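Local coordinates for protein succinyl-CoA:3-ketoacid coenzyme A transferase subunit B (Helicobacter pylori, PDB 3RRL) that catalyses the transfer of coenzyme A from succinyl-CoA to a 3-oxo acid, giving a 3-oxoacyl-CoA and succinate, at residues I6-K11 against V164-T169; D94-G99 against M126-G131; M181-L186 against V190-V195; V39-S42 against L46-I49; Q194-E197 against E202-V205. All coordinates share one frame; numbering follows the deposited sequence.

Contact 1 (I6-K11 against V164-T169); sequences IKRAAK and VHQLIT
Arg8 and Gln166 meet around one carboxylate oxygen, OE2 of Glu12, just beyond the helical turn: Arg8 NH2 reaches it as a salt bridge and Gln166 NE2 as a hydrogen-bond donor. This is helix-on-sheet packing in the alpha/beta fold of the CoA transferases, with helix 2-10 lying over strand 166-168 inside the large mixed sheet. The two short axes come within 9.6 Å of each other and run roughly antiparallel, at 148°. No hydrogen bond joins the segments directly. Arg8 NH1 and Gln166 NE2, both donors, stay 3.7 Å apart, and the guanidinium and amide planes stand 77° from one another. Glu12, bonded to both side chains, links them. The Gln166 amide is held from its other end too, because OE1 accepts from Lys134 NZ; its rotation is thereby fixed. Arg8 has a second acidic partner, Glu185, at NE.

Beneath the polar groups lies Ile168. Arg8 leaves the helix with CG opposite the backbone N (chi1 176°) and then bends at chi2, which lays its aliphatic part across Ile168 at about a right angle. There Arg8 CG sits 3.8 Å from Ile168 CG2, while Arg8 NH2 approaches the other branch obliquely, 4.1 Å from Ile168 CD1. Ala9, small and buried, lets the strand side chain come close to the helix backbone, and its methyl group also touches Ile138 on the next strand. The tip of Ile168 therefore ends against main chain as well as methyl: its CD1 is 3.7 Å from Ala9 CA and 4.1 Å from Ala9 CB.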
# COMPACT_ATOMS: atom_id res chain seq x y z
N ILE B 6 -2.94 -36.34 1.55
CA ILE B 6 -1.78 -35.51 1.26
C ILE B 6 -1.24 -35.79 -0.13
O ILE B 6 -1.09 -34.88 -0.95
CB ILE B 6 -0.69 -35.71 2.32
CG1 ILE B 6 -1.12 -35.03 3.62
CG2 ILE B 6 0.65 -35.15 1.84
CD1 ILE B 6 -0.40 -35.55 4.84
N LYS B 7 -0.95 -37.06 -0.40
CA LYS B 7 -0.46 -37.47 -1.71
C LYS B 7 -1.40 -37.11 -2.87
O LYS B 7 -0.94 -36.80 -3.97
CB LYS B 7 -0.12 -38.97 -1.71
CG LYS B 7 1.10 -39.26 -0.85
CD LYS B 7 1.63 -40.68 -1.00
CE LYS B 7 2.89 -40.86 -0.16
NZ LYS B 7 3.42 -42.26 -0.22
N ARG B 8 -2.71 -37.13 -2.63
CA ARG B 8 -3.66 -36.75 -3.68
C ARG B 8 -3.65 -35.24 -3.85
O ARG B 8 -3.71 -34.72 -4.96
CB ARG B 8 -5.07 -37.27 -3.36
CG ARG B 8 -6.13 -36.83 -4.37
CD ARG B 8 -5.76 -37.22 -5.80
NE ARG B 8 -6.72 -36.68 -6.78
CZ ARG B 8 -6.69 -35.43 -7.24
NH1 ARG B 8 -7.59 -35.03 -8.12
NH2 ARG B 8 -5.75 -34.59 -6.84
N ALA B 9 -3.56 -34.52 -2.73
CA ALA B 9 -3.44 -33.07 -2.77
C ALA B 9 -2.20 -32.62 -3.53
O ALA B 9 -2.22 -31.61 -4.24
CB ALA B 9 -3.43 -32.50 -1.36
N ALA B 10 -1.11 -33.37 -3.38
CA ALA B 10 0.16 -33.01 -4.02
C ALA B 10 0.03 -32.99 -5.54
O ALA B 10 0.73 -32.24 -6.22
CB ALA B 10 1.26 -33.96 -3.60
N LYS B 11 -0.86 -33.81 -6.06
CA LYS B 11 -1.06 -33.89 -7.50
C LYS B 11 -1.61 -32.59 -8.07
O LYS B 11 -1.52 -32.35 -9.28
CB LYS B 11 -1.99 -35.06 -7.84
CG LYS B 11 -1.40 -36.43 -7.52
CD LYS B 11 -2.30 -37.55 -8.00
CE LYS B 11 -1.56 -38.88 -8.07
NZ LYS B 11 -1.00 -39.29 -6.75
N VAL B 164 -15.17 -22.96 -1.89
CA VAL B 164 -14.35 -24.15 -2.09
C VAL B 164 -14.47 -24.66 -3.51
O VAL B 164 -15.57 -24.93 -3.97
CB VAL B 164 -14.75 -25.28 -1.11
CG1 VAL B 164 -13.92 -26.54 -1.37
CG2 VAL B 164 -14.57 -24.82 0.33
N HIS B 165 -13.35 -24.73 -4.23
CA HIS B 165 -13.34 -25.25 -5.59
C HIS B 165 -13.26 -26.77 -5.62
O HIS B 165 -13.94 -27.43 -6.41
CB HIS B 165 -12.19 -24.65 -6.40
CG HIS B 165 -12.38 -23.20 -6.73
ND1 HIS B 165 -11.84 -22.19 -5.97
CD2 HIS B 165 -13.08 -22.59 -7.72
CE1 HIS B 165 -12.18 -21.02 -6.49
NE2 HIS B 165 -12.93 -21.24 -7.55
N GLN B 166 -12.43 -27.33 -4.75
CA GLN B 166 -12.19 -28.77 -4.75
C GLN B 166 -11.99 -29.26 -3.32
O GLN B 166 -11.36 -28.59 -2.50
CB GLN B 166 -10.96 -29.07 -5.61
CG GLN B 166 -10.47 -30.52 -5.55
CD GLN B 166 -9.14 -30.69 -6.28
OE1 GLN B 166 -8.26 -29.84 -6.19
NE2 GLN B 166 -9.01 -31.77 -7.02
N LEU B 167 -12.56 -30.42 -3.03
CA LEU B 167 -12.46 -30.99 -1.69
C LEU B 167 -11.88 -32.40 -1.78
O LEU B 167 -12.41 -33.26 -2.48
CB LEU B 167 -13.83 -31.02 -1.00
CG LEU B 167 -13.97 -31.94 0.21
CD1 LEU B 167 -13.09 -31.48 1.37
CD2 LEU B 167 -15.43 -32.05 0.65
N ILE B 168 -10.77 -32.61 -1.08
CA ILE B 168 -10.10 -33.89 -1.07
C ILE B 168 -10.16 -34.47 0.34
O ILE B 168 -9.65 -33.87 1.28
CB ILE B 168 -8.62 -33.73 -1.47
CG1 ILE B 168 -8.51 -33.08 -2.86
CG2 ILE B 168 -7.89 -35.06 -1.44
CD1 ILE B 168 -7.07 -32.85 -3.32
N THR B 169 -10.80 -35.63 0.49
CA THR B 169 -10.78 -36.35 1.77
C THR B 169 -10.13 -37.73 1.62
O THR B 169 -9.68 -38.10 0.53
CB THR B 169 -12.21 -36.49 2.36
OG1 THR B 169 -12.92 -37.55 1.70
CG2 THR B 169 -12.98 -35.19 2.22

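Contact 2 (D94-G99 against M126-G131); sequences DLAILG and MDLVHG
Ala96 and Leu128 form the inner part of this helix-on-sheet contact, in which helix 125-131 of the alpha/beta fold covers strand 95-98 in the middle of the large sheet. Their CA atoms are 6.5 Å apart, the nearest pair between the segments. Leu128 is directed at the strand, which offers only a methyl here, and its CD2 reaches Ala96 CB at 4.0 Å. Two residues along the strand, Leu98 crosses Val129 at about a right angle, Leu98 CD2 meeting Val129 CG1 at 4.1 Å. Val129 CG1 lies opposite its own carbonyl carbon (chi1 -67°), the position from which it reaches the leucine. All four residues are buried and no hydrogen bond crosses, so the inner side is purely apolar. Leu128 also touches Glu43, the predicted active-site residue, which puts this packing beside the probable catalytic centre.

The other side of the helix is different in kind. Met126 (selenomethionine) and Asp127 pack against another subunit, and both carboxylate oxygens of Asp127 are hydrogen-bonded to it. His130, partly exposed and resting on the backbone of the same neighbouring subunit, turns back along its own helix, where ND1 donates to Met126 O at 3.3 Å, in the ring plane and nearly straight (168°).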
# COMPACT_ATOMS: atom_id res chain seq x y z
N ASP B 94 -1.99 -18.68 -7.11
CA ASP B 94 -2.68 -19.66 -7.95
C ASP B 94 -3.45 -20.67 -7.12
O ASP B 94 -4.52 -21.13 -7.52
CB ASP B 94 -1.68 -20.40 -8.85
CG ASP B 94 -0.96 -19.47 -9.80
OD1 ASP B 94 -1.64 -18.74 -10.56
OD2 ASP B 94 0.29 -19.47 -9.79
N LEU B 95 -2.89 -21.04 -5.98
CA LEU B 95 -3.47 -22.12 -5.20
C LEU B 95 -3.34 -21.91 -3.69
O LEU B 95 -2.26 -21.67 -3.18
CB LEU B 95 -2.78 -23.42 -5.61
CG LEU B 95 -3.30 -24.70 -4.99
CD1 LEU B 95 -4.77 -24.83 -5.28
CD2 LEU B 95 -2.52 -25.85 -5.59
N ALA B 96 -4.46 -22.03 -2.99
CA ALA B 96 -4.44 -22.05 -1.54
C ALA B 96 -5.03 -23.37 -1.09
O ALA B 96 -6.14 -23.73 -1.48
CB ALA B 96 -5.24 -20.89 -0.98
N ILE B 97 -4.27 -24.09 -0.27
CA ILE B 97 -4.72 -25.36 0.28
C ILE B 97 -4.98 -25.17 1.76
O ILE B 97 -4.15 -24.60 2.47
CB ILE B 97 -3.70 -26.47 0.05
CG1 ILE B 97 -3.34 -26.56 -1.44
CG2 ILE B 97 -4.25 -27.79 0.55
CD1 ILE B 97 -2.39 -27.68 -1.76
N LEU B 98 -6.14 -25.63 2.21
CA LEU B 98 -6.59 -25.37 3.57
C LEU B 98 -7.18 -26.62 4.20
O LEU B 98 -7.68 -27.51 3.50
CB LEU B 98 -7.65 -24.27 3.59
CG LEU B 98 -7.31 -22.84 3.17
CD1 LEU B 98 -7.73 -22.59 1.73
CD2 LEU B 98 -8.00 -21.85 4.08
N GLY B 99 -7.11 -26.68 5.53
CA GLY B 99 -7.82 -27.71 6.27
C GLY B 99 -9.23 -27.22 6.55
O GLY B 99 -9.52 -26.05 6.32
N MSE B 126 -9.61 -16.35 5.96
CA MSE B 126 -10.70 -15.65 5.28
C MSE B 126 -10.24 -14.91 4.02
O MSE B 126 -10.96 -14.87 3.03
CB MSE B 126 -11.42 -14.70 6.23
CG MSE B 126 -12.20 -15.44 7.30
SE MSE B 126 -13.45 -14.27 8.17
CE MSE B 126 -14.34 -15.57 9.32
N ASP B 127 -9.04 -14.34 4.06
CA ASP B 127 -8.48 -13.66 2.90
C ASP B 127 -8.15 -14.66 1.79
O ASP B 127 -8.47 -14.42 0.61
CB ASP B 127 -7.21 -12.89 3.28
CG ASP B 127 -7.50 -11.72 4.20
OD1 ASP B 127 -7.87 -10.64 3.68
OD2 ASP B 127 -7.35 -11.87 5.44
N LEU B 128 -7.52 -15.77 2.16
CA LEU B 128 -7.09 -16.77 1.20
C LEU B 128 -8.23 -17.43 0.40
O LEU B 128 -8.11 -17.60 -0.81
CB LEU B 128 -6.20 -17.82 1.88
CG LEU B 128 -4.75 -17.36 2.12
CD1 LEU B 128 -4.19 -17.97 3.38
CD2 LEU B 128 -3.85 -17.67 0.92
N VAL B 129 -9.34 -17.77 1.07
CA VAL B 129 -10.48 -18.42 0.39
C VAL B 129 -11.11 -17.58 -0.72
O VAL B 129 -11.64 -18.14 -1.69
CB VAL B 129 -11.62 -18.85 1.38
CG1 VAL B 129 -11.17 -19.97 2.30
CG2 VAL B 129 -12.18 -17.67 2.17
N HIS B 130 -11.10 -16.26 -0.57
CA HIS B 130 -11.57 -15.38 -1.64
C HIS B 130 -10.53 -15.08 -2.73
O HIS B 130 -10.86 -15.06 -3.92
CB HIS B 130 -12.14 -14.08 -1.07
CG HIS B 130 -13.43 -14.27 -0.35
ND1 HIS B 130 -13.50 -14.42 1.02
CD2 HIS B 130 -14.70 -14.36 -0.80
CE1 HIS B 130 -14.76 -14.58 1.38
NE2 HIS B 130 -15.51 -14.55 0.30
N GLY B 131 -9.29 -14.83 -2.33
CA GLY B 131 -8.26 -14.38 -3.25
C GLY B 131 -7.63 -15.42 -4.17
O GLY B 131 -7.38 -15.14 -5.34

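Contact 3 (M181-L186 against V190-V195); sequences MKLVEL and VSLDQV
Leu186, the last residue of strand 180-186, reaches across to the start of helix 192-198; strand, helix and strand 204-205 together make a beta-alpha-beta unit at one end of the large sheet. From the backbone outward, Leu186 CB rests 3.9 Å from Val190 O, and CG passes the same carbonyl a little further off. The side chain then forks. Leu186 CD1 lies 3.7 Å from Leu192 N and equally near Val190 O. Leu186 CD2 reaches further along the helix and presses on Val195 CG2 at 3.5 Å, tighter than a usual methyl contact, also passing 4.0 Å from Leu192 CA.

Leu183 completes the apolar layer. Its CG stands opposite the backbone N (chi1 168°), and the side chain meets Leu192 obliquely, Leu183 CD2 to Leu192 CD1 at 3.6 Å, with Val195 CG1 a looser neighbour of the same methyl. That residues three apart on a strand both face the helix follows from a classic beta bulge: Val184 and Glu185 both lie opposite Val173, which shifts the alternation by one.

The helix start is secured by a capping box. Ser191, at the N-cap, offers OG to Gln194 N at 2.8 Å, and the glutamine chain curls back to return the bond. Ser191 N donates to Gln194 OE1 at 2.9 Å, approaching from above the amide carbonyl, 45° out of its plane.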
# COMPACT_ATOMS: atom_id res chain seq x y z
N MSE B 181 -22.29 -29.79 -5.83
CA MSE B 181 -21.11 -30.61 -5.54
C MSE B 181 -21.08 -31.90 -6.36
O MSE B 181 -22.05 -32.65 -6.39
CB MSE B 181 -21.10 -30.95 -4.05
CG MSE B 181 -19.83 -31.63 -3.59
SE MSE B 181 -19.92 -31.94 -1.68
CE MSE B 181 -18.05 -32.25 -1.29
N LYS B 182 -19.95 -32.15 -7.01
CA LYS B 182 -19.78 -33.37 -7.81
C LYS B 182 -18.70 -34.28 -7.23
O LYS B 182 -17.61 -33.82 -6.89
CB LYS B 182 -19.43 -33.02 -9.26
CG LYS B 182 -20.43 -32.14 -9.98
CD LYS B 182 -19.80 -31.53 -11.23
CE LYS B 182 -20.77 -30.64 -12.01
NZ LYS B 182 -21.76 -31.39 -12.84
N LEU B 183 -18.99 -35.58 -7.17
CA LEU B 183 -18.01 -36.55 -6.75
C LEU B 183 -17.29 -36.95 -8.01
O LEU B 183 -17.86 -37.62 -8.86
CB LEU B 183 -18.73 -37.78 -6.20
CG LEU B 183 -17.85 -39.01 -5.96
CD1 LEU B 183 -16.76 -38.68 -4.94
CD2 LEU B 183 -18.67 -40.20 -5.50
N VAL B 184 -16.05 -36.50 -8.18
CA VAL B 184 -15.31 -36.84 -9.38
C VAL B 184 -14.26 -37.93 -9.22
O VAL B 184 -13.67 -38.37 -10.21
CB VAL B 184 -14.67 -35.59 -10.01
CG1 VAL B 184 -15.75 -34.58 -10.33
CG2 VAL B 184 -13.64 -34.97 -9.07
N GLU B 185 -14.00 -38.36 -7.99
CA GLU B 185 -12.99 -39.40 -7.77
C GLU B 185 -13.21 -40.18 -6.47
O GLU B 185 -13.57 -39.61 -5.44
CB GLU B 185 -11.60 -38.76 -7.80
CG GLU B 185 -10.44 -39.73 -7.98
CD GLU B 185 -9.08 -39.03 -7.98
OE1 GLU B 185 -8.98 -37.90 -8.51
OE2 GLU B 185 -8.11 -39.60 -7.45
N LEU B 186 -12.96 -41.48 -6.52
CA LEU B 186 -12.92 -42.31 -5.32
C LEU B 186 -11.46 -42.58 -4.98
O LEU B 186 -10.65 -42.86 -5.87
CB LEU B 186 -13.63 -43.65 -5.56
CG LEU B 186 -15.16 -43.67 -5.75
CD1 LEU B 186 -15.63 -45.06 -6.19
CD2 LEU B 186 -15.88 -43.23 -4.47
N VAL B 190 -11.78 -47.51 -1.89
CA VAL B 190 -13.01 -46.94 -1.37
C VAL B 190 -14.16 -47.13 -2.37
O VAL B 190 -13.97 -47.04 -3.58
CB VAL B 190 -12.83 -45.44 -1.03
CG1 VAL B 190 -14.15 -44.84 -0.55
CG2 VAL B 190 -11.76 -45.27 0.04
N SER B 191 -15.35 -47.40 -1.84
CA SER B 191 -16.49 -47.74 -2.69
C SER B 191 -17.44 -46.57 -2.80
O SER B 191 -17.54 -45.75 -1.88
CB SER B 191 -17.25 -48.94 -2.14
OG SER B 191 -18.18 -48.52 -1.16
N LEU B 192 -18.13 -46.48 -3.93
CA LEU B 192 -19.15 -45.45 -4.11
C LEU B 192 -20.10 -45.44 -2.92
O LEU B 192 -20.43 -44.37 -2.38
CB LEU B 192 -19.92 -45.68 -5.41
CG LEU B 192 -21.06 -44.71 -5.70
CD1 LEU B 192 -20.62 -43.27 -5.52
CD2 LEU B 192 -21.65 -44.93 -7.09
N ASP B 193 -20.53 -46.62 -2.49
CA ASP B 193 -21.49 -46.72 -1.40
C ASP B 193 -20.93 -46.25 -0.06
O ASP B 193 -21.66 -45.70 0.76
CB ASP B 193 -22.03 -48.15 -1.28
CG ASP B 193 -23.19 -48.42 -2.23
OD1 ASP B 193 -23.25 -47.79 -3.31
OD2 ASP B 193 -24.04 -49.26 -1.88
N GLN B 194 -19.64 -46.49 0.17
CA GLN B 194 -18.99 -45.99 1.39
C GLN B 194 -19.07 -44.47 1.45
O GLN B 194 -19.27 -43.89 2.51
CB GLN B 194 -17.53 -46.45 1.45
CG GLN B 194 -17.32 -47.73 2.24
CD GLN B 194 -16.21 -48.61 1.67
OE1 GLN B 194 -15.36 -48.14 0.92
NE2 GLN B 194 -16.23 -49.89 2.03
N VAL B 195 -18.92 -43.83 0.29
CA VAL B 195 -18.98 -42.37 0.22
C VAL B 195 -20.40 -41.86 0.44
O VAL B 195 -20.62 -40.94 1.22
CB VAL B 195 -18.43 -41.85 -1.13
CG1 VAL B 195 -18.53 -40.34 -1.19
CG2 VAL B 195 -17.00 -42.29 -1.31

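Contact 4 (V39-S42 against L46-I49); sequences VFQS and LLGI
The beta hairpin of strands 39-42 and 46-49 carries the predicted active-site residue Glu43 in the short connection between its arms. Next to that connection Ser42 and Leu46 form a hydrogen-bonded antiparallel pair: Ser42 N donates to Leu46 O at 2.8 Å, and Leu46 N returns a longer bond to Ser42 O at 3.2 Å. The following pair, Gln41 with Leu47, is non-hydrogen-bonded. Here the side chains cross at about a right angle on one face, Leu47 CD1 lying 3.5 Å from Gln41 CG. Val39 CG1 also packs on Leu47, 3.7 Å from Leu47 CG.

Regular pairing then breaks, as the chain turns a corner at Leu47 and Gly48. Phe40 O takes two donors: Ile49 N at 3.0 Å in a nearly straight bond (174°), and Gly48 N in a weak, bent one. Gly48 takes a positive phi of 89°, in a backbone conformation where a side chain would crowd the preceding carbonyl. Beyond the corner a water closes the gap between the arms, accepting from Phe40 N and donating to Ile49 O at 2.8 Å. Ile49 turns towards the first arm, its CD1 3.7 Å from Ser42 CB and its CB 3.9 Å from Phe40 CB.

The polar end of Gln41 is held outside the hairpin, with OE1 accepting from Asn20, while Ser42 OG bonds to Asn44. Strand 18-21 runs parallel beside 39-42, strand 76-78 flanks 46-49 antiparallel, and helix 81-89 packs over Gln41 through Met87 and Ile88.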
# COMPACT_ATOMS: atom_id res chain seq x y z
N VAL B 39 6.67 -21.84 -6.06
CA VAL B 39 6.98 -20.83 -5.07
C VAL B 39 5.93 -20.85 -3.98
O VAL B 39 4.75 -20.64 -4.24
CB VAL B 39 7.05 -19.43 -5.71
CG1 VAL B 39 7.41 -18.40 -4.66
CG2 VAL B 39 8.06 -19.43 -6.85
N PHE B 40 6.35 -21.13 -2.75
CA PHE B 40 5.43 -21.10 -1.63
C PHE B 40 5.44 -19.73 -0.96
O PHE B 40 6.50 -19.16 -0.70
CB PHE B 40 5.76 -22.21 -0.63
CG PHE B 40 5.56 -23.59 -1.19
CD1 PHE B 40 4.28 -24.07 -1.42
CD2 PHE B 40 6.65 -24.40 -1.50
CE1 PHE B 40 4.08 -25.34 -1.95
CE2 PHE B 40 6.47 -25.67 -2.02
CZ PHE B 40 5.18 -26.14 -2.25
N GLN B 41 4.25 -19.21 -0.70
CA GLN B 41 4.09 -17.90 -0.10
C GLN B 41 3.76 -18.04 1.38
O GLN B 41 2.97 -18.90 1.75
CB GLN B 41 2.98 -17.13 -0.81
CG GLN B 41 2.99 -15.62 -0.58
CD GLN B 41 1.99 -15.18 0.47
OE1 GLN B 41 1.50 -15.99 1.26
NE2 GLN B 41 1.69 -13.88 0.49
N SER B 42 4.36 -17.20 2.21
CA SER B 42 4.04 -17.19 3.63
C SER B 42 3.38 -15.86 3.91
O SER B 42 3.90 -14.81 3.52
CB SER B 42 5.32 -17.35 4.47
OG SER B 42 5.02 -17.71 5.81
N LEU B 46 6.68 -13.29 3.25
CA LEU B 46 7.70 -13.89 2.42
C LEU B 46 7.14 -14.58 1.18
O LEU B 46 6.09 -15.22 1.23
CB LEU B 46 8.53 -14.87 3.23
CG LEU B 46 9.23 -15.96 2.43
CD1 LEU B 46 10.43 -15.38 1.66
CD2 LEU B 46 9.67 -17.07 3.39
N LEU B 47 7.86 -14.44 0.07
CA LEU B 47 7.59 -15.25 -1.11
C LEU B 47 8.86 -16.06 -1.39
O LEU B 47 9.95 -15.50 -1.45
CB LEU B 47 7.26 -14.34 -2.29
CG LEU B 47 6.63 -14.98 -3.52
CD1 LEU B 47 5.36 -15.73 -3.15
CD2 LEU B 47 6.34 -13.93 -4.59
N GLY B 48 8.72 -17.36 -1.65
CA GLY B 48 9.87 -18.26 -1.67
C GLY B 48 10.30 -18.95 -0.39
O GLY B 48 11.47 -18.92 -0.01
N ILE B 49 9.34 -19.58 0.30
CA ILE B 49 9.64 -20.46 1.43
C ILE B 49 10.58 -21.62 1.03
O ILE B 49 10.52 -22.13 -0.09
CB ILE B 49 8.36 -21.10 2.00
CG1 ILE B 49 7.40 -20.04 2.53
CG2 ILE B 49 8.69 -22.11 3.11
CD1 ILE B 49 6.12 -20.65 3.07
O HOH W 1 9.26 -21.64 -2.54

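Contact 5 (Q194-E197 against E202-V205); sequences QVKE and EFEV
Phe203 points its ring at helix 192-198 and touches it with the outermost atom, CZ. That carbon is 4.1 Å from Lys196 CG on one helical residue, and Phe203 CZ is 4.2 Å from Val195 CG1 on the one before. Both approaches are oblique to the ring, and the lysine chain crosses the phenylalanine at about a right angle. The contact closes the second half of a beta-alpha-beta unit, where the chain returns from the helix to strand 204-205 at the margin of the sheet.

What places the ring lies one shell out. Phe203 CG sits between its backbone N and carbonyl carbon (chi1 60°), which turns the ring from the backbone towards the helix, and Leu183 of the neighbouring strand packs against it. Next in the chain, Glu204 is tied to Met181 and Leu183 by backbone hydrogen bonds and to Lys182 by a salt bridge. Val195 also packs on Ala172 and Phe174 of strand 172-177.

The lysine contributes methylene rather than charge: its extended chain carries Lys196 NZ away, 7.0 Å from Phe203 CZ. With no hydrogen bond across, this contact is apolar, with dispersion and partial exclusion of water as its likely contributions.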
# COMPACT_ATOMS: atom_id res chain seq x y z
N GLN B 194 -19.64 -46.49 0.17
CA GLN B 194 -18.99 -45.99 1.39
C GLN B 194 -19.07 -44.47 1.45
O GLN B 194 -19.27 -43.89 2.51
CB GLN B 194 -17.53 -46.45 1.45
CG GLN B 194 -17.32 -47.73 2.24
CD GLN B 194 -16.21 -48.61 1.67
OE1 GLN B 194 -15.36 -48.14 0.92
NE2 GLN B 194 -16.23 -49.89 2.03
N VAL B 195 -18.92 -43.83 0.29
CA VAL B 195 -18.98 -42.37 0.22
C VAL B 195 -20.40 -41.86 0.44
O VAL B 195 -20.62 -40.94 1.22
CB VAL B 195 -18.43 -41.85 -1.13
CG1 VAL B 195 -18.53 -40.34 -1.19
CG2 VAL B 195 -17.00 -42.29 -1.31
N LYS B 196 -21.37 -42.46 -0.25
CA LYS B 196 -22.76 -42.07 -0.06
C LYS B 196 -23.13 -42.20 1.41
O LYS B 196 -23.76 -41.31 1.99
CB LYS B 196 -23.69 -42.97 -0.88
CG LYS B 196 -23.56 -42.83 -2.38
CD LYS B 196 -24.53 -43.79 -3.05
CE LYS B 196 -24.52 -43.65 -4.56
NZ LYS B 196 -25.33 -44.73 -5.19
N GLU B 197 -22.74 -43.32 1.99
CA GLU B 197 -23.04 -43.63 3.38
C GLU B 197 -22.44 -42.60 4.33
O GLU B 197 -23.07 -42.20 5.31
CB GLU B 197 -22.51 -45.02 3.71
CG GLU B 197 -22.71 -45.46 5.15
CD GLU B 197 -22.14 -46.84 5.40
OE1 GLU B 197 -21.05 -47.14 4.86
OE2 GLU B 197 -22.77 -47.63 6.14
N GLU B 202 -25.69 -33.44 -0.33
CA GLU B 202 -26.21 -33.99 -1.57
C GLU B 202 -25.24 -33.69 -2.70
O GLU B 202 -24.76 -32.55 -2.84
CB GLU B 202 -27.57 -33.38 -1.91
CG GLU B 202 -28.64 -33.65 -0.87
CD GLU B 202 -29.87 -32.78 -1.07
OE1 GLU B 202 -29.74 -31.65 -1.60
OE2 GLU B 202 -30.98 -33.23 -0.70
N PHE B 203 -24.95 -34.69 -3.52
CA PHE B 203 -23.99 -34.50 -4.61
C PHE B 203 -24.37 -35.30 -5.85
O PHE B 203 -25.13 -36.27 -5.77
CB PHE B 203 -22.57 -34.88 -4.15
CG PHE B 203 -22.44 -36.31 -3.71
CD1 PHE B 203 -22.00 -37.29 -4.59
CD2 PHE B 203 -22.74 -36.68 -2.41
CE1 PHE B 203 -21.86 -38.61 -4.18
CE2 PHE B 203 -22.60 -38.00 -1.99
CZ PHE B 203 -22.16 -38.97 -2.89
N GLU B 204 -23.84 -34.89 -7.00
CA GLU B 204 -24.03 -35.61 -8.25
C GLU B 204 -22.84 -36.53 -8.45
O GLU B 204 -21.70 -36.16 -8.16
CB GLU B 204 -24.09 -34.63 -9.42
CG GLU B 204 -25.20 -33.60 -9.33
CD GLU B 204 -25.02 -32.47 -10.34
OE1 GLU B 204 -23.98 -32.45 -11.03
OE2 GLU B 204 -25.91 -31.59 -10.42
N VAL B 205 -23.10 -37.73 -8.97
CA VAL B 205 -22.02 -38.68 -9.20
C VAL B 205 -21.49 -38.52 -10.62
O VAL B 205 -22.14 -38.89 -11.61
CB VAL B 205 -22.51 -40.12 -8.98
CG1 VAL B 205 -21.44 -41.12 -9.40
CG2 VAL B 205 -22.92 -40.32 -7.52

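Overall arrangement
All five contacts reach the same large mixed sheet, spread from contact 4 near one margin to contacts 3 and 5 at the other, with centres about 34 and about 36 Å from that of contact 4. Contacts 3 and 5 share Gln194 and Val195, lie about 6 Å apart between centres and build one beta-alpha-beta unit. Contact 1 touches contact 3 where Arg8 NE of helix 2-10 makes a 3.1 Å salt bridge to Glu185 OE1 of strand 180-186. Contacts 4 and 2, about 14 Å apart between centres, converge on predicted active-site Glu43: the side chains of Gln41 and Leu128 are each about 4 Å from its side chain. Contacts 1, 3 and 5 lie away from it.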